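Long-range contacts in conserved hypothetical exported protein (Bacteroides fragilis, PDB 4JJA), which is of unproven function but may act as an exo-beta-N-acetylmuramidase, cleaving terminal N-acetylmuramic acid from peptidoglycan fragments: residues Y149-I154 with K300-D305; I25-N30 with F49-I54. One frame throughout, in Å; residues are numbered along the deposited sequence.

Contacts 1 and 2 sample two levels of organisation in a single chain. Contact 2, nearer the N-terminus, joins neighbouring strands inside the six-stranded parallel sheet of the N-terminal family region; contact 1 reaches from a loop of that same region to the link between two helices of the C-terminal family region. Their centres lie 36 Å apart, on opposite sides of the chain's centre, and their nearest atoms remain about 20 Å from each other, so neither touches the other. They follow one another along the sequence without interleaving. Backbone pairing dominates contact 2, whereas one aspartate carboxylate is the main polar tie of contact 1.

Contact 1: Y149-I154 with K300-D305; sequences YVDGPI and KGINLD
The helix-to-helix link at Gly301 and Ile302, between helices 294-300 and 305-314, meets Tyr149 and Asp151 of the loop that follows strand 136-140; the link belongs to the C-terminal family region and the loop to the N-terminal one. Gly301 is the first residue past helix 294-300, and its positive phi of 57° turns the chain away. With no side chain there, the phenol lies close to the backbone: Tyr149 CE2 is 3.6 Å from Gly301 CA, and OH is 3.9 Å from the same CA. This approach is oblique to the ring. A chi1 of 70° places Tyr149 CG between the backbone N and the carbonyl carbon.

The polar tie is made by the next backbone amide. Ile302 N donates to Asp151 OD2 at 2.9 Å with an N-H...O angle of 156°, meeting the oxygen nearly along its C-O axis. The same OD2 forms a salt bridge with Lys348 NZ, which also bonds Ile302 O, so the lysine grips both sides of the interface. Asp151 OD1 accepts from Trp351 NE1 and, weakly, from Gly152 N; with both oxygens engaged, rotation of the carboxylate should be restricted.

The Asp151 and Ile302 side chains run alongside each other in opposing senses. Ile302 CD1 packs 3.7 Å from Asp151 CB and equally far from Gly152 N, while Pro231 of helix 224-233 touches both Ile302 and Tyr149. Beyond the interface, Asn303 OD1 caps the start of the following helix by accepting from Asp305 N. The carboxylate also borders the phenol: Asp151 OD2 lies in the ring plane at the edge of Tyr149, 3.7 Å from CE2.

Contact 2: I25-N30 with F49-I54; sequences IAIFSN and FNVVAI
Ile27 and Val51 cross at about a right angle, with Ile27 CD1 set 3.8 Å from Val51 CG1. Val51 CG1 is anti to the backbone N (chi1 -177°), the branch that meets the isoleucine tip. Ile25 lies on the same face, and its CD1 reaches Phe49 CB at 3.8 Å; the two side chains cross obliquely, while the Phe49 ring turns away to pack edge-to-face with Phe17. Ile54 completes this row by placing CG2 4.1 Å from Ile27 CB. Leu41 and Leu44 of helix 40-46 cover this face, Leu41 touching both Val51 and Ile54. Ala26 and Ala53 point to the other face, where their CB atoms are 4.3 Å apart.

The backbone evidence is parallel pairing, with segment axes 4.7 Å apart and a signed crossing angle of -27°. Ile25 N donates to Asn50 O, Val52 N to Ile25 O and Ile27 N to Ala53 O. The register slips by one residue between the Ile25-Val51 and Ala26-Ala53 pairs, a beta bulge at Val52. There Ile25 O accepts from Val52 N at 2.8 Å, nearly straight at 172°, and Val52 CG2 sits 3.4 Å from that oxygen. Ala53 N, 3.6 Å from Ile25 O, is buried without a hydrogen-bond partner.

Strand 24-28, helix 40-46 and strand 50-56 thus form a beta-alpha-beta crossover, and the 3-2-1-4-5-6 strand order of the parallel sheet is that of a Rossmann-like fold.

Contact 1: Y149-I154 with K300-D305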
# COMPACT_ATOMS: atom_id res chain seq x y z
N TYR A 149 7.94 8.48 7.44
CA TYR A 149 8.03 7.93 8.78
C TYR A 149 7.93 6.44 8.74
O TYR A 149 7.60 5.85 7.72
CB TYR A 149 7.01 8.54 9.73
CG TYR A 149 5.56 8.20 9.54
CD1 TYR A 149 4.86 8.51 8.38
CD2 TYR A 149 4.84 7.58 10.58
CE1 TYR A 149 3.47 8.22 8.28
CE2 TYR A 149 3.50 7.31 10.48
CZ TYR A 149 2.81 7.66 9.35
OH TYR A 149 1.46 7.43 9.31
N VAL A 150 8.21 5.83 9.89
CA VAL A 150 8.09 4.40 10.16
C VAL A 150 7.25 4.31 11.45
O VAL A 150 7.50 5.05 12.41
CB VAL A 150 9.45 3.74 10.33
CG1 VAL A 150 9.32 2.23 10.64
CG2 VAL A 150 10.32 3.99 9.08
N ASP A 151 6.25 3.42 11.48
CA ASP A 151 5.40 3.36 12.67
C ASP A 151 4.68 2.03 12.75
O ASP A 151 4.40 1.36 11.77
CB ASP A 151 4.38 4.52 12.63
CG ASP A 151 4.01 5.07 13.98
OD1 ASP A 151 4.51 4.59 15.00
OD2 ASP A 151 3.18 6.02 13.96
N GLY A 152 4.32 1.72 13.99
CA GLY A 152 3.53 0.54 14.30
C GLY A 152 4.39 -0.67 14.64
O GLY A 152 5.59 -0.69 14.40
N PRO A 153 3.77 -1.69 15.26
CA PRO A 153 4.47 -2.90 15.57
C PRO A 153 5.00 -3.60 14.32
O PRO A 153 4.33 -3.57 13.27
CB PRO A 153 3.40 -3.79 16.23
CG PRO A 153 2.25 -2.99 16.45
CD PRO A 153 2.34 -1.78 15.57
N ILE A 154 6.13 -4.27 14.43
CA ILE A 154 6.55 -5.21 13.40
C ILE A 154 5.58 -6.39 13.43
O ILE A 154 5.24 -6.89 14.49
CB ILE A 154 8.02 -5.66 13.61
CG1 ILE A 154 9.01 -4.45 13.43
CG2 ILE A 154 8.40 -6.80 12.68
CD1 ILE A 154 10.46 -4.69 13.88
N LYS A 300 1.15 13.22 14.22
CA LYS A 300 0.73 12.14 15.08
C LYS A 300 0.99 10.75 14.53
O LYS A 300 0.91 9.81 15.29
CB LYS A 300 -0.78 12.33 15.36
CG LYS A 300 -1.01 13.60 16.22
CD LYS A 300 -2.39 13.67 16.80
CE LYS A 300 -2.61 14.92 17.66
NZ LYS A 300 -4.03 15.03 18.15
N GLY A 301 1.25 10.60 13.23
CA GLY A 301 1.50 9.24 12.72
C GLY A 301 0.33 8.34 13.02
O GLY A 301 -0.82 8.75 12.96
N ILE A 302 0.59 7.07 13.31
CA ILE A 302 -0.51 6.18 13.69
C ILE A 302 -1.10 6.70 14.99
O ILE A 302 -0.41 6.82 15.99
CB ILE A 302 -0.06 4.74 13.83
CG1 ILE A 302 0.42 4.19 12.49
CG2 ILE A 302 -1.17 3.85 14.44
CD1 ILE A 302 1.09 2.81 12.58
N ASN A 303 -2.37 7.02 14.96
CA ASN A 303 -3.08 7.65 16.04
C ASN A 303 -4.20 6.73 16.49
O ASN A 303 -5.22 6.62 15.77
CB ASN A 303 -3.63 8.98 15.57
CG ASN A 303 -4.28 9.75 16.68
OD1 ASN A 303 -4.42 9.25 17.79
ND2 ASN A 303 -4.71 11.00 16.38
N LEU A 304 -4.03 6.08 17.65
CA LEU A 304 -5.02 5.18 18.22
C LEU A 304 -6.18 5.87 18.90
O LEU A 304 -7.09 5.21 19.37
CB LEU A 304 -4.37 4.17 19.16
CG LEU A 304 -3.32 3.26 18.60
CD1 LEU A 304 -2.66 2.45 19.70
CD2 LEU A 304 -3.90 2.36 17.47
N ASP A 305 -6.17 7.20 18.94
CA ASP A 305 -7.27 7.93 19.58
C ASP A 305 -8.62 7.52 19.04
O ASP A 305 -9.62 7.47 19.78
CB ASP A 305 -7.13 9.47 19.41
CG ASP A 305 -6.09 10.12 20.30
OD1 ASP A 305 -5.59 9.50 21.23
OD2 ASP A 305 -5.80 11.33 20.06

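Contact 2: I25-N30 with F49-I54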
# COMPACT_ATOMS: atom_id res chain seq x y z
N ILE A 25 9.37 -8.20 -22.89
CA ILE A 25 9.09 -7.42 -21.68
C ILE A 25 7.69 -7.75 -21.14
O ILE A 25 6.71 -7.78 -21.87
CB ILE A 25 9.18 -5.90 -21.97
CG1 ILE A 25 10.59 -5.52 -22.46
CG2 ILE A 25 8.76 -5.06 -20.73
CD1 ILE A 25 10.61 -4.26 -23.24
N ALA A 26 7.61 -8.03 -19.85
CA ALA A 26 6.34 -8.04 -19.13
C ALA A 26 6.32 -6.87 -18.18
O ALA A 26 7.35 -6.43 -17.74
CB ALA A 26 6.18 -9.32 -18.32
N ILE A 27 5.12 -6.39 -17.87
CA ILE A 27 4.94 -5.25 -16.96
C ILE A 27 3.97 -5.64 -15.84
O ILE A 27 2.91 -6.24 -16.12
CB ILE A 27 4.39 -4.06 -17.67
CG1 ILE A 27 5.28 -3.63 -18.84
CG2 ILE A 27 4.16 -2.91 -16.70
CD1 ILE A 27 4.63 -2.65 -19.72
N PHE A 28 4.31 -5.28 -14.59
CA PHE A 28 3.42 -5.35 -13.44
C PHE A 28 3.03 -3.94 -13.13
O PHE A 28 3.87 -3.12 -12.73
CB PHE A 28 4.08 -6.01 -12.25
CG PHE A 28 3.27 -5.94 -10.96
CD1 PHE A 28 2.06 -6.56 -10.87
CD2 PHE A 28 3.74 -5.27 -9.85
CE1 PHE A 28 1.32 -6.51 -9.67
CE2 PHE A 28 3.03 -5.20 -8.68
CZ PHE A 28 1.83 -5.80 -8.59
N SER A 29 1.76 -3.63 -13.31
CA SER A 29 1.26 -2.28 -13.15
C SER A 29 -0.26 -2.28 -13.07
O SER A 29 -0.89 -3.33 -13.04
CB SER A 29 1.75 -1.42 -14.33
OG SER A 29 1.51 -0.04 -14.17
N ASN A 30 -0.79 -1.06 -13.00
CA ASN A 30 -2.23 -0.82 -13.05
C ASN A 30 -2.44 0.56 -13.63
O ASN A 30 -1.53 1.14 -14.23
CB ASN A 30 -2.90 -1.06 -11.67
CG ASN A 30 -2.51 -0.04 -10.64
OD1 ASN A 30 -1.80 0.92 -10.94
ND2 ASN A 30 -3.01 -0.23 -9.40
N PHE A 49 9.43 -1.23 -28.35
CA PHE A 49 9.78 -2.31 -27.45
C PHE A 49 8.72 -3.43 -27.53
O PHE A 49 7.53 -3.21 -27.73
CB PHE A 49 9.93 -1.80 -26.01
CG PHE A 49 11.06 -0.88 -25.84
CD1 PHE A 49 12.33 -1.37 -25.72
CD2 PHE A 49 10.89 0.49 -25.81
CE1 PHE A 49 13.41 -0.52 -25.58
CE2 PHE A 49 11.96 1.33 -25.67
CZ PHE A 49 13.22 0.84 -25.54
N ASN A 50 9.20 -4.63 -27.28
CA ASN A 50 8.39 -5.83 -27.39
C ASN A 50 7.76 -6.18 -26.03
O ASN A 50 8.29 -6.98 -25.28
CB ASN A 50 9.27 -6.98 -27.88
CG ASN A 50 8.50 -8.23 -28.12
OD1 ASN A 50 7.26 -8.20 -28.29
ND2 ASN A 50 9.23 -9.37 -28.14
N VAL A 51 6.60 -5.58 -25.76
CA VAL A 51 5.87 -5.90 -24.54
C VAL A 51 4.94 -7.07 -24.84
O VAL A 51 4.11 -6.99 -25.76
CB VAL A 51 5.10 -4.70 -23.98
CG1 VAL A 51 4.39 -5.07 -22.65
CG2 VAL A 51 6.03 -3.49 -23.77
N VAL A 52 5.11 -8.16 -24.09
CA VAL A 52 4.44 -9.42 -24.38
C VAL A 52 3.37 -9.76 -23.37
O VAL A 52 2.55 -10.65 -23.64
CB VAL A 52 5.47 -10.57 -24.47
CG1 VAL A 52 6.49 -10.29 -25.59
CG2 VAL A 52 6.13 -10.89 -23.19
N ALA A 53 3.36 -9.10 -22.21
CA ALA A 53 2.39 -9.40 -21.19
C ALA A 53 2.32 -8.32 -20.14
O ALA A 53 3.28 -7.65 -19.87
CB ALA A 53 2.72 -10.73 -20.50
N ILE A 54 1.14 -8.15 -19.59
CA ILE A 54 0.96 -7.33 -18.42
C ILE A 54 0.29 -8.08 -17.26
O ILE A 54 -0.71 -8.78 -17.45
CB ILE A 54 0.29 -6.06 -18.78
CG1 ILE A 54 -1.08 -6.23 -19.37
CG2 ILE A 54 1.14 -5.33 -19.83
CD1 ILE A 54 -1.44 -5.05 -20.30